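Local atomic coordinates of ABC transporter substrate-binding protein-branched chain amino acid transport (Streptococcus pneumoniae, PDB entry 4GNR), a protein that binds isoleucine and, as the substrate-binding component of an ABC transporter, probably delivers branched-chain amino acids for uptake into the cell. Residues 127-132 against 227-232; 134-139 against 347-352; 183-188 against 209-214; 191-196 against 217-222. One frame throughout, in Å; residues are numbered along the deposited sequence. Where two conformers were deposited one is given.

Overall arrangement
All four contacts lie in the lobe built on the mixed seven-stranded sheet, and they fall into two linked pairs. Contacts 1 and 2 share helix 126-139, with centres about 10 Å apart, and meet where Ile132 CG2 packs on Val351 CG2 at 3.6 Å. Contacts 3 and 4 share helices 186-193 and 206-218, with centres about 11 Å apart, and meet where Gln186 OE1 approaches Met219 CE at 3.6 Å. Contact 1 holds Asp229 and Gly230 of the isoleucine pocket. It also touches contact 3 through Phe231 CE1 and Ala209 CB, 3.4 Å apart. Contact 4 is remote from contact 1, with centres about 23 Å apart and nearest atoms about 8 Å apart.

Contact 1: 127-132 against 227-232; sequences SFQGKI and GGDGFN. With ILE (isoleucine), chain B.
Asp229 OD1 is gripped by several groups: Gln129 NE2 donates to it over 3.0 Å, and the hydroxyl of Tyr156 is hydrogen-bonded to it as well. A weak bond joins the bound isoleucine's N to Asp229 OD1 at 3.3 Å. The stronger ligand bond goes to the other carboxylate oxygen, with isoleucine N 2.8 Å from Asp229 OD2. Gln129 approaches the carboxylate from above, its NE2 lying 67° out of that plane, while OD1 lies close to the plane of the amide; the two flat groups are turned 80° against each other. The same amide accepts with its other end. Asp229 N points at a lone pair of Gln129 OE1 over 2.9 Å, so one amide holds both the backbone N and the carboxylate of Asp229, and the two bonds fix the amide's rotation. In the fold this is the ligand-facing end of strand 225-227 in a periplasmic-binding-protein lobe, where the chain turns through the 3-10 segment 229-231 and presents an acidic side chain to the ligand's amino group. Gln129, on helix 126-139, is therefore a second-shell residue that positions a first-shell one. Gly230 also lines the pocket, its CA 3.7 Å from isoleucine CG2. Beyond it, Asn232 ND2 bonds Asp229 O at 2.9 Å, and Asn232 N adds a second bond from the same face of that carbonyl.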
loop_
_atom_site.group_PDB
_atom_site.type_symbol
_atom_site.label_atom_id
_atom_site.label_comp_id
_atom_site.label_asym_id
_atom_site.label_seq_id
_atom_site.Cartn_x
_atom_site.Cartn_y
_atom_site.Cartn_z
ATOM N N SER A 127 2.289 -2.761 -12.413
ATOM C CA SER A 127 2.687 -3.681 -13.483
ATOM C C SER A 127 3.306 -4.947 -12.866
ATOM O O SER A 127 2.949 -6.077 -13.217
ATOM C CB SER A 127 3.657 -2.985 -14.417
ATOM O OG SER A 127 4.767 -2.506 -13.690
ATOM N N PHE A 128 4.207 -4.725 -11.918
ATOM C CA PHE A 128 4.893 -5.778 -11.143
ATOM C C PHE A 128 3.828 -6.654 -10.454
ATOM O O PHE A 128 3.907 -7.888 -10.511
ATOM C CB PHE A 128 5.828 -5.036 -10.168
ATOM C CG PHE A 128 6.446 -5.818 -9.026
ATOM C CD1 PHE A 128 7.776 -6.190 -9.039
ATOM C CD2 PHE A 128 5.737 -6.029 -7.861
ATOM C CE1 PHE A 128 8.350 -6.801 -7.927
ATOM C CE2 PHE A 128 6.316 -6.612 -6.762
ATOM C CZ PHE A 128 7.635 -6.991 -6.803
ATOM N N GLN A 129 2.821 -6.038 -9.814
ATOM C CA GLN A 129 1.776 -6.814 -9.159
ATOM C C GLN A 129 1.006 -7.714 -10.139
ATOM O O GLN A 129 0.743 -8.882 -9.860
ATOM C CB GLN A 129 0.784 -5.942 -8.398
ATOM C CG GLN A 129 1.415 -5.154 -7.263
ATOM C CD GLN A 129 0.364 -4.671 -6.280
ATOM O OE1 GLN A 129 -0.168 -5.457 -5.496
ATOM N NE2 GLN A 129 0.084 -3.379 -6.289
ATOM N N GLY A 130 0.616 -7.148 -11.274
ATOM C CA GLY A 130 -0.155 -7.940 -12.251
ATOM C C GLY A 130 0.612 -9.134 -12.791
ATOM O O GLY A 130 0.041 -10.204 -13.020
ATOM N N LYS A 131 1.910 -8.949 -12.998
ATOM C CA LYS A 131 2.785 -10.028 -13.488
ATOM C C LYS A 131 2.899 -11.137 -12.450
ATOM O O LYS A 131 2.821 -12.315 -12.774
ATOM C CB LYS A 131 4.182 -9.486 -13.824
ATOM C CG LYS A 131 4.259 -8.591 -15.025
ATOM C CD LYS A 131 5.609 -7.910 -15.128
ATOM C CE LYS A 131 5.714 -6.979 -16.290
ATOM N NZ LYS A 131 6.995 -6.269 -16.144
ATOM N N ILE A 132 3.102 -10.735 -11.194
ATOM C CA ILE A 132 3.191 -11.712 -10.107
ATOM C C ILE A 132 1.875 -12.490 -9.988
ATOM O O ILE A 132 1.878 -13.711 -9.827
ATOM C CB ILE A 132 3.549 -11.021 -8.804
ATOM C CG1 ILE A 132 5.041 -10.627 -8.830
ATOM C CG2 ILE A 132 3.229 -11.924 -7.613
ATOM C CD1 ILE A 132 5.407 -9.737 -7.635
ATOM N N GLY A 227 -5.808 -11.247 -4.877
ATOM C CA GLY A 227 -5.760 -9.802 -4.934
ATOM C C GLY A 227 -4.370 -9.224 -4.910
ATOM O O GLY A 227 -3.361 -9.897 -4.698
ATOM N N GLY A 228 -4.340 -7.922 -5.210
ATOM C CA GLY A 228 -3.138 -7.133 -5.067
ATOM C C GLY A 228 -3.019 -6.641 -3.611
ATOM O O GLY A 228 -3.694 -7.109 -2.689
ATOM N N ASP A 229 -2.163 -5.641 -3.440
ATOM C CA ASP A 229 -1.863 -5.132 -2.101
ATOM C C ASP A 229 -3.075 -4.525 -1.397
ATOM O O ASP A 229 -3.060 -4.370 -0.172
ATOM C CB ASP A 229 -0.653 -4.197 -2.088
ATOM C CG ASP A 229 -0.865 -2.846 -2.808
ATOM O OD1 ASP A 229 -1.542 -2.801 -3.863
ATOM O OD2 ASP A 229 -0.270 -1.830 -2.324
ATOM N N GLY A 230 -4.124 -4.180 -2.144
ATOM C CA GLY A 230 -5.326 -3.661 -1.510
ATOM C C GLY A 230 -6.007 -4.620 -0.535
ATOM O O GLY A 230 -6.828 -4.183 0.284
ATOM N N PHE A 231 -5.715 -5.923 -0.607
ATOM C CA PHE A 231 -6.304 -6.894 0.330
ATOM C C PHE A 231 -5.669 -6.860 1.728
ATOM O O PHE A 231 -6.191 -7.496 2.627
ATOM C CB PHE A 231 -6.163 -8.329 -0.208
ATOM C CG PHE A 231 -7.168 -8.762 -1.247
ATOM C CD1 PHE A 231 -7.705 -7.911 -2.208
ATOM C CD2 PHE A 231 -7.460 -10.125 -1.344
ATOM C CE1 PHE A 231 -8.571 -8.421 -3.195
ATOM C CE2 PHE A 231 -8.312 -10.618 -2.313
ATOM C CZ PHE A 231 -8.864 -9.766 -3.232
ATOM N N ASN A 232 -4.543 -6.164 1.908
ATOM C CA ASN A 232 -3.906 -6.125 3.215
ATOM C C ASN A 232 -4.744 -5.351 4.229
ATOM O O ASN A 232 -5.459 -4.415 3.889
ATOM C CB ASN A 232 -2.515 -5.481 3.122
ATOM C CG ASN A 232 -1.524 -6.405 2.469
ATOM O OD1 ASN A 232 -0.909 -7.244 3.142
ATOM N ND2 ASN A 232 -1.335 -6.251 1.179
HETATM N N ILE B . -1.136 0.486 -3.655
HETATM C CA ILE B . -2.492 1.083 -3.502
HETATM C C ILE B . -2.525 2.435 -4.206
HETATM O O ILE B . -3.596 3.076 -4.207
HETATM C CB ILE B . -3.028 1.031 -2.039
HETATM C CG1 ILE B . -1.985 1.510 -1.056
HETATM C CG2 ILE B . -3.541 -0.432 -1.540
HETATM C CD1 ILE B . -2.509 1.555 0.363
HETATM O OXT ILE B . -1.484 2.815 -4.781
#

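Contact 2: 134-139 against 347-352; sequences SNYVSE and AAEVVK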
loop_
_atom_site.group_PDB
_atom_site.type_symbol
_atom_site.label_atom_id
_atom_site.label_comp_id
_atom_site.label_asym_id
_atom_site.label_seq_id
_atom_site.Cartn_x
_atom_site.Cartn_y
_atom_site.Cartn_z
ATOM N N SER A 134 -0.406 -13.051 -12.293
ATOM C CA SER A 134 -0.477 -13.978 -13.442
ATOM C C SER A 134 0.416 -15.211 -13.235
ATOM O O SER A 134 -0.020 -16.357 -13.402
ATOM C CB SER A 134 -0.079 -13.284 -14.735
ATOM O OG SER A 134 -0.191 -14.162 -15.846
ATOM N N ASN A 135 1.671 -14.989 -12.852
ATOM C CA ASN A 135 2.577 -16.123 -12.638
ATOM C C ASN A 135 2.076 -17.060 -11.539
ATOM O O ASN A 135 2.137 -18.278 -11.665
ATOM C CB ASN A 135 3.983 -15.630 -12.240
ATOM C CG ASN A 135 4.715 -14.868 -13.335
ATOM O OD1 ASN A 135 4.347 -14.911 -14.511
ATOM N ND2 ASN A 135 5.791 -14.182 -12.939
ATOM N N TYR A 136 1.596 -16.474 -10.449
ATOM C CA TYR A 136 1.170 -17.263 -9.290
ATOM C C TYR A 136 -0.079 -18.087 -9.607
ATOM O O TYR A 136 -0.169 -19.294 -9.315
ATOM C CB TYR A 136 0.941 -16.351 -8.076
ATOM C CG TYR A 136 0.786 -17.121 -6.802
ATOM C CD1 TYR A 136 -0.464 -17.552 -6.354
ATOM C CD2 TYR A 136 1.899 -17.480 -6.061
ATOM C CE1 TYR A 136 -0.591 -18.290 -5.180
ATOM C CE2 TYR A 136 1.787 -18.220 -4.881
ATOM C CZ TYR A 136 0.533 -18.633 -4.452
ATOM O OH TYR A 136 0.368 -19.378 -3.304
ATOM N N VAL A 137 -1.101 -17.461 -10.183
ATOM C CA VAL A 137 -2.303 -18.236 -10.476
ATOM C C VAL A 137 -1.964 -19.322 -11.518
ATOM O O VAL A 137 -2.477 -20.437 -11.444
ATOM C CB VAL A 137 -3.530 -17.391 -10.919
ATOM C CG1 VAL A 137 -3.872 -16.328 -9.861
ATOM C CG2 VAL A 137 -3.332 -16.776 -12.306
ATOM N N SER A 138 -1.099 -19.009 -12.482
ATOM C CA SER A 138 -0.740 -20.002 -13.508
ATOM C C SER A 138 0.097 -21.169 -13.048
ATOM O O SER A 138 -0.246 -22.325 -13.300
ATOM C CB SER A 138 0.023 -19.315 -14.656
ATOM O OG SER A 138 -0.714 -18.266 -15.293
ATOM N N GLU A 139 1.155 -20.849 -12.307
ATOM C CA GLU A 139 2.142 -21.850 -11.878
ATOM C C GLU A 139 2.005 -22.431 -10.480
ATOM O O GLU A 139 2.494 -23.538 -10.220
ATOM C CB GLU A 139 3.570 -21.287 -12.133
ATOM C CG GLU A 139 3.812 -20.935 -13.653
ATOM C CD GLU A 139 5.245 -20.504 -14.053
ATOM O OE1 GLU A 139 6.175 -20.508 -13.214
ATOM O OE2 GLU A 139 5.439 -20.170 -15.258
ATOM N N ALA A 347 0.664 -18.754 5.437
ATOM C CA ALA A 347 1.884 -18.962 4.653
ATOM C C ALA A 347 2.192 -17.713 3.856
ATOM O O ALA A 347 1.296 -16.932 3.544
ATOM C CB ALA A 347 1.743 -20.163 3.696
ATOM N N ALA A 348 3.471 -17.517 3.586
ATOM C CA ALA A 348 3.943 -16.404 2.783
ATOM C C ALA A 348 5.041 -16.977 1.876
ATOM O O ALA A 348 5.845 -17.803 2.314
ATOM C CB ALA A 348 4.484 -15.254 3.644
ATOM N N GLU A 349 5.027 -16.568 0.604
ATOM C CA GLU A 349 5.995 -16.997 -0.433
ATOM C C GLU A 349 6.619 -15.784 -1.122
ATOM O O GLU A 349 5.889 -14.975 -1.697
ATOM C CB GLU A 349 5.278 -17.837 -1.507
ATOM C CG GLU A 349 4.648 -19.109 -0.967
ATOM C CD GLU A 349 3.723 -19.759 -1.989
ATOM O OE1 GLU A 349 2.503 -19.644 -1.790
ATOM O OE2 GLU A 349 4.183 -20.255 -3.044
ATOM N N VAL A 350 7.950 -15.679 -1.105
ATOM C CA VAL A 350 8.619 -14.563 -1.782
ATOM C C VAL A 350 8.377 -14.751 -3.281
ATOM O O VAL A 350 8.603 -15.825 -3.817
ATOM C CB VAL A 350 10.117 -14.514 -1.482
ATOM C CG1 VAL A 350 10.802 -13.462 -2.322
ATOM C CG2 VAL A 350 10.329 -14.258 0.007
ATOM N N VAL A 351 7.927 -13.686 -3.936
ATOM C CA VAL A 351 7.599 -13.694 -5.349
ATOM C C VAL A 351 8.144 -12.473 -6.053
ATOM O O VAL A 351 8.275 -11.416 -5.460
ATOM C CB VAL A 351 6.046 -13.761 -5.561
ATOM C CG1 VAL A 351 5.493 -15.132 -5.185
ATOM C CG2 VAL A 351 5.330 -12.656 -4.778
ATOM N N LYS A 352 8.461 -12.648 -7.326
ATOM C CA LYS A 352 8.951 -11.545 -8.152
ATOM C C LYS A 352 8.461 -11.846 -9.582
ATOM O O LYS A 352 8.176 -12.990 -9.907
ATOM C CB LYS A 352 10.475 -11.410 -8.076
ATOM C CG LYS A 352 11.208 -12.617 -8.618
ATOM C CD LYS A 352 12.731 -12.522 -8.496
ATOM C CE LYS A 352 13.386 -13.765 -9.073
ATOM N NZ LYS A 352 14.864 -13.764 -8.998
HETATM O O HOH W 1 6.289 -14.583 -10.379
#
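Tyr136 and Glu349 make the tight part of this contact, a short hydrogen bond in which, in the conformer described, the phenol OH of Tyr136 donates to Glu349 OE1 over 2.6 Å. The hydroxyl reaches this oxygen on its syn side, 19° out of the carboxylate plane. The carboxyl carbon lies at the edge of the tyrosine ring, in its plane, and the ring and carboxylate planes stand 61° apart. The ring swings from helix to strand because chi1 (-168°) sets CG opposite the backbone N. Packing on the ring is lighter: Val351 CG1 approaches it obliquely, 4.4 Å from Tyr136 CD2. Toward the chain's end the contact loosens. Asn135 ND2 and Lys352 O are 4.0 Å apart, and a water lies between them, placed to accept from ND2 and donate to the carbonyl, though its distances are doubtfully short; Lys352 itself is exposed, its CB directed away from the helix. The whole contact joins the last turns of helix 126-139 to strand 344-351, an outermost strand of the seven-stranded sheet. That strand pairs antiparallel with strand 335-341, whose Met337 also touches Tyr136, while helix 155-167 meets Ser134 and Val137 of the same helix through Phe164.

Contact 3: 183-188 against 209-214; sequences TDFQAA and AGKIVN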
loop_
_atom_site.group_PDB
_atom_site.type_symbol
_atom_site.label_atom_id
_atom_site.label_comp_id
_atom_site.label_asym_id
_atom_site.label_seq_id
_atom_site.Cartn_x
_atom_site.Cartn_y
_atom_site.Cartn_z
ATOM N N THR A 183 -21.898 -2.002 -2.908
ATOM C CA THR A 183 -22.034 -2.936 -1.787
ATOM C C THR A 183 -22.775 -4.234 -2.209
ATOM O O THR A 183 -22.837 -5.187 -1.457
ATOM C CB THR A 183 -22.702 -2.310 -0.573
ATOM O OG1 THR A 183 -24.052 -2.050 -0.920
ATOM C CG2 THR A 183 -21.976 -1.024 -0.111
ATOM N N ASP A 184 -23.307 -4.263 -3.433
ATOM C CA ASP A 184 -24.080 -5.403 -4.013
ATOM C C ASP A 184 -23.332 -5.925 -5.234
ATOM O O ASP A 184 -23.145 -5.181 -6.199
ATOM C CB ASP A 184 -25.497 -4.915 -4.392
ATOM C CG ASP A 184 -26.384 -5.974 -5.070
ATOM O OD1 ASP A 184 -25.923 -7.021 -5.530
ATOM O OD2 ASP A 184 -27.606 -5.714 -5.187
ATOM N N PHE A 185 -22.912 -7.192 -5.183
ATOM C CA PHE A 185 -22.151 -7.846 -6.273
ATOM C C PHE A 185 -22.872 -9.105 -6.781
ATOM O O PHE A 185 -22.293 -9.937 -7.464
ATOM C CB PHE A 185 -20.737 -8.187 -5.743
ATOM C CG PHE A 185 -20.034 -6.972 -5.160
ATOM C CD1 PHE A 185 -19.314 -6.105 -5.960
ATOM C CD2 PHE A 185 -20.140 -6.672 -3.800
ATOM C CE1 PHE A 185 -18.723 -4.957 -5.396
ATOM C CE2 PHE A 185 -19.552 -5.538 -3.256
ATOM C CZ PHE A 185 -18.855 -4.693 -4.060
ATOM N N GLN A 186 -24.147 -9.205 -6.458
ATOM C CA GLN A 186 -24.921 -10.409 -6.754
ATOM C C GLN A 186 -25.030 -10.813 -8.203
ATOM O O GLN A 186 -24.828 -11.975 -8.560
ATOM C CB GLN A 186 -26.323 -10.279 -6.126
ATOM C CG GLN A 186 -26.312 -10.191 -4.620
ATOM C CD GLN A 186 -25.890 -11.494 -3.987
ATOM O OE1 GLN A 186 -26.603 -12.486 -4.088
ATOM N NE2 GLN A 186 -24.781 -11.484 -3.274
ATOM N N ALA A 187 -25.350 -9.864 -9.061
ATOM C CA ALA A 187 -25.537 -10.194 -10.483
ATOM C C ALA A 187 -24.290 -10.757 -11.118
ATOM O O ALA A 187 -24.341 -11.770 -11.832
ATOM C CB ALA A 187 -26.036 -8.972 -11.261
ATOM N N ALA A 188 -23.170 -10.087 -10.904
ATOM C CA ALA A 188 -21.917 -10.553 -11.486
ATOM C C ALA A 188 -21.518 -11.908 -10.941
ATOM O O ALA A 188 -21.081 -12.786 -11.678
ATOM C CB ALA A 188 -20.806 -9.537 -11.271
ATOM N N ALA A 209 -13.457 -5.437 -2.156
ATOM C CA ALA A 209 -12.941 -6.784 -2.204
ATOM C C ALA A 209 -13.450 -7.652 -1.058
ATOM O O ALA A 209 -13.765 -8.818 -1.281
ATOM C CB ALA A 209 -11.415 -6.765 -2.248
ATOM N N GLY A 210 -13.513 -7.109 0.144
ATOM C CA GLY A 210 -13.992 -7.910 1.265
ATOM C C GLY A 210 -15.455 -8.307 1.095
ATOM O O GLY A 210 -15.858 -9.438 1.396
ATOM N N LYS A 211 -16.277 -7.366 0.632
ATOM C CA LYS A 211 -17.710 -7.658 0.366
ATOM C C LYS A 211 -17.855 -8.687 -0.767
ATOM O O LYS A 211 -18.736 -9.540 -0.730
ATOM C CB LYS A 211 -18.465 -6.372 0.061
ATOM C CG LYS A 211 -18.571 -5.428 1.250
ATOM C CD LYS A 211 -19.328 -4.156 0.899
ATOM C CE LYS A 211 -19.373 -3.124 2.028
ATOM N NZ LYS A 211 -18.023 -2.537 2.303
ATOM N N ILE A 212 -17.008 -8.596 -1.789
ATOM C CA ILE A 212 -17.012 -9.562 -2.899
ATOM C C ILE A 212 -16.712 -10.971 -2.358
ATOM O O ILE A 212 -17.396 -11.933 -2.708
ATOM C CB ILE A 212 -16.033 -9.144 -3.997
ATOM C CG1 ILE A 212 -16.581 -7.913 -4.740
ATOM C CG2 ILE A 212 -15.755 -10.314 -4.944
ATOM C CD1 ILE A 212 -15.559 -7.211 -5.589
ATOM N N VAL A 213 -15.683 -11.087 -1.523
ATOM C CA VAL A 213 -15.347 -12.386 -0.927
ATOM C C VAL A 213 -16.539 -12.915 -0.111
ATOM O O VAL A 213 -16.928 -14.072 -0.211
ATOM C CB VAL A 213 -14.097 -12.262 -0.044
ATOM C CG1 VAL A 213 -13.912 -13.526 0.784
ATOM C CG2 VAL A 213 -12.881 -11.998 -0.942
ATOM N N ASN A 214 -17.113 -12.011 0.665
ATOM C CA ASN A 214 -18.249 -12.325 1.509
ATOM C C ASN A 214 -19.423 -12.921 0.734
ATOM O O ASN A 214 -20.031 -13.931 1.113
ATOM C CB ASN A 214 -18.734 -11.050 2.168
ATOM C CG ASN A 214 -19.887 -11.310 3.068
ATOM O OD1 ASN A 214 -21.020 -11.137 2.657
ATOM N ND2 ASN A 214 -19.627 -11.902 4.222
#
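Lys211 is the first residue of 209-214 to press substantially on 183-188, and it does so with its aliphatic chain. Its CB lies 3.6 Å from Phe185 CE2, an oblique approach to the ring. Further out the lysine runs beside Thr183, the two side chains pointing the same way, and its CE comes to 4.0 Å from Thr183 CG2. The chain is extended as far as CE and then bends (chi4 68°), which turns the ammonium group to Gln239 OE1 and Asn207 O, its hydrogen-bond partners outside the two segments. Ile212 follows and makes the facing contact with the ring. A chi1 of -71° places its CG1 over one face of Phe185, 3.5 Å from the centroid and 13° off the normal, the geometry of a CH-pi interaction. Beyond it, Ile212 CD1 reaches 3.9 Å from Phe185 CE1. On the other segment, Phe185 occupies the N-cap position of helix 186-193. An Asx turn forms just there, with Gln186 N donating to Asp184 OD1 over 3.0 Å. Gln215, next along the second helix, ties the backbone of Thr183 and Phe185 to that helix. The contact thus sets the start of helix 186-193 against the middle of helix 206-218, with Tyr149 of strand 145-151 touching both Phe185 and Ile212, and helix 234-240 meeting Ala209 and Val213 through Phe236.

Contact 4: 191-196 against 217-222; sequences KMKGKD and RGMGID. With MG (magnesium ion), chain D.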
loop_
_atom_site.group_PDB
_atom_site.type_symbol
_atom_site.label_atom_id
_atom_site.label_comp_id
_atom_site.label_asym_id
_atom_site.label_seq_id
_atom_site.Cartn_x
_atom_site.Cartn_y
_atom_site.Cartn_z
ATOM N N LYS A 191 -23.553 -14.702 -12.330
ATOM C CA LYS A 191 -23.082 -14.941 -13.705
ATOM C C LYS A 191 -21.788 -15.789 -13.753
ATOM O O LYS A 191 -21.593 -16.570 -14.694
ATOM C CB LYS A 191 -22.866 -13.628 -14.443
ATOM C CG LYS A 191 -22.366 -13.850 -15.849
ATOM C CD LYS A 191 -22.128 -12.563 -16.565
ATOM C CE LYS A 191 -21.656 -12.826 -17.968
ATOM N NZ LYS A 191 -21.438 -11.551 -18.654
ATOM N N MET A 192 -20.879 -15.544 -12.802
ATOM C CA MET A 192 -19.613 -16.298 -12.684
ATOM C C MET A 192 -19.744 -17.735 -12.210
ATOM O O MET A 192 -19.075 -18.612 -12.715
ATOM C CB MET A 192 -18.677 -15.621 -11.670
ATOM C CG MET A 192 -18.273 -14.267 -12.070
ATOM S SD MET A 192 -17.460 -13.465 -10.712
ATOM C CE MET A 192 -17.413 -11.865 -11.492
ATOM N N LYS A 193 -20.626 -17.953 -11.249
ATOM C CA LYS A 193 -20.817 -19.246 -10.585
ATOM C C LYS A 193 -21.061 -20.475 -11.451
ATOM O O LYS A 193 -20.588 -21.589 -11.177
ATOM C CB LYS A 193 -21.948 -19.112 -9.568
ATOM C CG LYS A 193 -22.156 -20.343 -8.741
ATOM C CD LYS A 193 -23.283 -20.130 -7.767
ATOM C CE LYS A 193 -23.576 -21.359 -6.937
ATOM N NZ LYS A 193 -24.730 -21.109 -6.029
ATOM N N GLY A 194 -21.810 -20.242 -12.506
ATOM C CA GLY A 194 -22.206 -21.250 -13.468
ATOM C C GLY A 194 -21.173 -21.569 -14.510
ATOM O O GLY A 194 -21.467 -22.296 -15.464
ATOM N N LYS A 195 -19.985 -21.008 -14.357
ATOM C CA LYS A 195 -18.877 -21.252 -15.278
ATOM C C LYS A 195 -17.722 -21.934 -14.575
ATOM O O LYS A 195 -17.468 -21.682 -13.434
ATOM C CB LYS A 195 -18.318 -19.961 -15.841
ATOM C CG LYS A 195 -19.289 -19.132 -16.670
ATOM C CD LYS A 195 -18.690 -17.786 -17.073
ATOM C CE LYS A 195 -19.585 -16.970 -18.027
ATOM N NZ LYS A 195 -19.770 -17.611 -19.369
ATOM N N ASP A 196 -17.053 -22.867 -15.220
ATOM C CA ASP A 196 -15.939 -23.450 -14.533
ATOM C C ASP A 196 -14.846 -22.390 -14.607
ATOM O O ASP A 196 -14.725 -21.629 -15.574
ATOM C CB ASP A 196 -15.404 -24.693 -15.219
ATOM C CG ASP A 196 -14.423 -25.479 -14.340
ATOM O OD1 ASP A 196 -14.442 -25.268 -13.107
ATOM O OD2 ASP A 196 -13.657 -26.311 -14.881
ATOM N N ARG A 217 -18.368 -16.355 -1.423
ATOM C CA ARG A 217 -18.361 -17.529 -0.549
ATOM C C ARG A 217 -19.788 -17.837 -0.088
ATOM O O ARG A 217 -20.194 -18.999 -0.008
ATOM C CB ARG A 217 -17.411 -17.244 0.607
ATOM C CG ARG A 217 -15.952 -16.999 0.176
ATOM C CD ARG A 217 -15.222 -18.293 -0.074
ATOM N NE ARG A 217 -13.805 -18.087 -0.468
ATOM C CZ ARG A 217 -13.299 -18.127 -1.707
ATOM N NH1 ARG A 217 -14.071 -18.333 -2.759
ATOM N NH2 ARG A 217 -11.997 -18.001 -1.882
ATOM N N GLY A 218 -20.565 -16.787 0.182
ATOM C CA GLY A 218 -21.955 -16.966 0.623
ATOM C C GLY A 218 -22.801 -17.708 -0.402
ATOM O O GLY A 218 -23.713 -18.457 -0.047
ATOM N N MET A 219 -22.537 -17.486 -1.680
ATOM C CA MET A 219 -23.299 -18.185 -2.705
ATOM C C MET A 219 -22.627 -19.475 -3.191
ATOM O O MET A 219 -23.024 -20.053 -4.206
ATOM C CB MET A 219 -23.741 -17.306 -3.858
ATOM C CG MET A 219 -22.626 -16.848 -4.708
ATOM S SD MET A 219 -23.201 -15.987 -6.212
ATOM C CE MET A 219 -23.965 -14.552 -5.489
ATOM N N GLY A 220 -21.635 -19.954 -2.454
ATOM C CA GLY A 220 -21.017 -21.232 -2.811
ATOM C C GLY A 220 -19.826 -21.270 -3.716
ATOM O O GLY A 220 -19.469 -22.337 -4.210
ATOM N N ILE A 221 -19.260 -20.107 -3.989
ATOM C CA ILE A 221 -18.039 -20.040 -4.804
ATOM C C ILE A 221 -16.889 -20.189 -3.812
ATOM O O ILE A 221 -16.681 -19.326 -2.960
ATOM C CB ILE A 221 -17.922 -18.733 -5.534
ATOM C CG1 ILE A 221 -19.059 -18.587 -6.545
ATOM C CG2 ILE A 221 -16.565 -18.647 -6.247
ATOM C CD1 ILE A 221 -19.152 -17.203 -7.157
ATOM N N ASP A 222 -16.157 -21.295 -3.954
ATOM C CA ASP A 222 -15.037 -21.655 -3.062
ATOM C C ASP A 222 -13.642 -21.534 -3.633
ATOM O O ASP A 222 -12.655 -21.610 -2.894
ATOM C CB ASP A 222 -15.236 -23.105 -2.595
ATOM C CG ASP A 222 -16.452 -23.264 -1.760
ATOM O OD1 ASP A 222 -16.845 -22.257 -1.142
ATOM O OD2 ASP A 222 -16.998 -24.385 -1.711
HETATM MG MG MG D . -12.355 -27.641 -13.833
HETATM O O HOH W 2 -12.479 -26.675 -12.024
HETATM O O HOH W 3 -14.180 -28.765 -13.129
HETATM O O HOH W 4 -10.829 -26.380 -14.213
HETATM O O HOH W 5 -11.793 -28.507 -15.753
HETATM O O HOH W 6 -11.115 -29.027 -13.075
#
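Lys193 spans the gap between two helix ends, its ammonium NZ donating to Met219 O over 2.7 Å, in the carbonyl plane and with a C=O...N angle of 160°. The carbonyl it reaches belongs to a Schellman motif that ends helix 206-218: Gly220, at positive phi, is the C-prime residue, and Gly220 N bonds Arg217 O. The ammonium of Lys193 thus lies at the C-terminal end of helix 206-218, where it would probably be attracted by that helix's dipole. The stem of the lysine does apolar work on the way. Lys193 CB lies 4.2 Å from Ile221 CD1. From there the chain leaves with CG anti to N (chi1 -175°) and stays extended, which carries CD past Met219 SD at 4.4 Å and brings NZ to the Met219 carbonyl. Ile221 crosses this stem obliquely and also touches Phe197. Met219 packs back on Gln186, Leu189 and Thr190 of helix 186-193. In the next shell, Arg217 NH1 donates to Ile221 O over 2.8 Å, meeting it from above the carbonyl plane, 44° out of it; the same NH1 also bonds Lys223 O, and NH2 bonds Ser246 O. Farther along the first segment, beyond the helix end, Asp196 lies at the surface. In the conformer described, its OD2 coordinates a magnesium ion at 2.1 Å, five waters fill the remaining positions, and one of them donates to Asp196 OD1 at 2.6 Å.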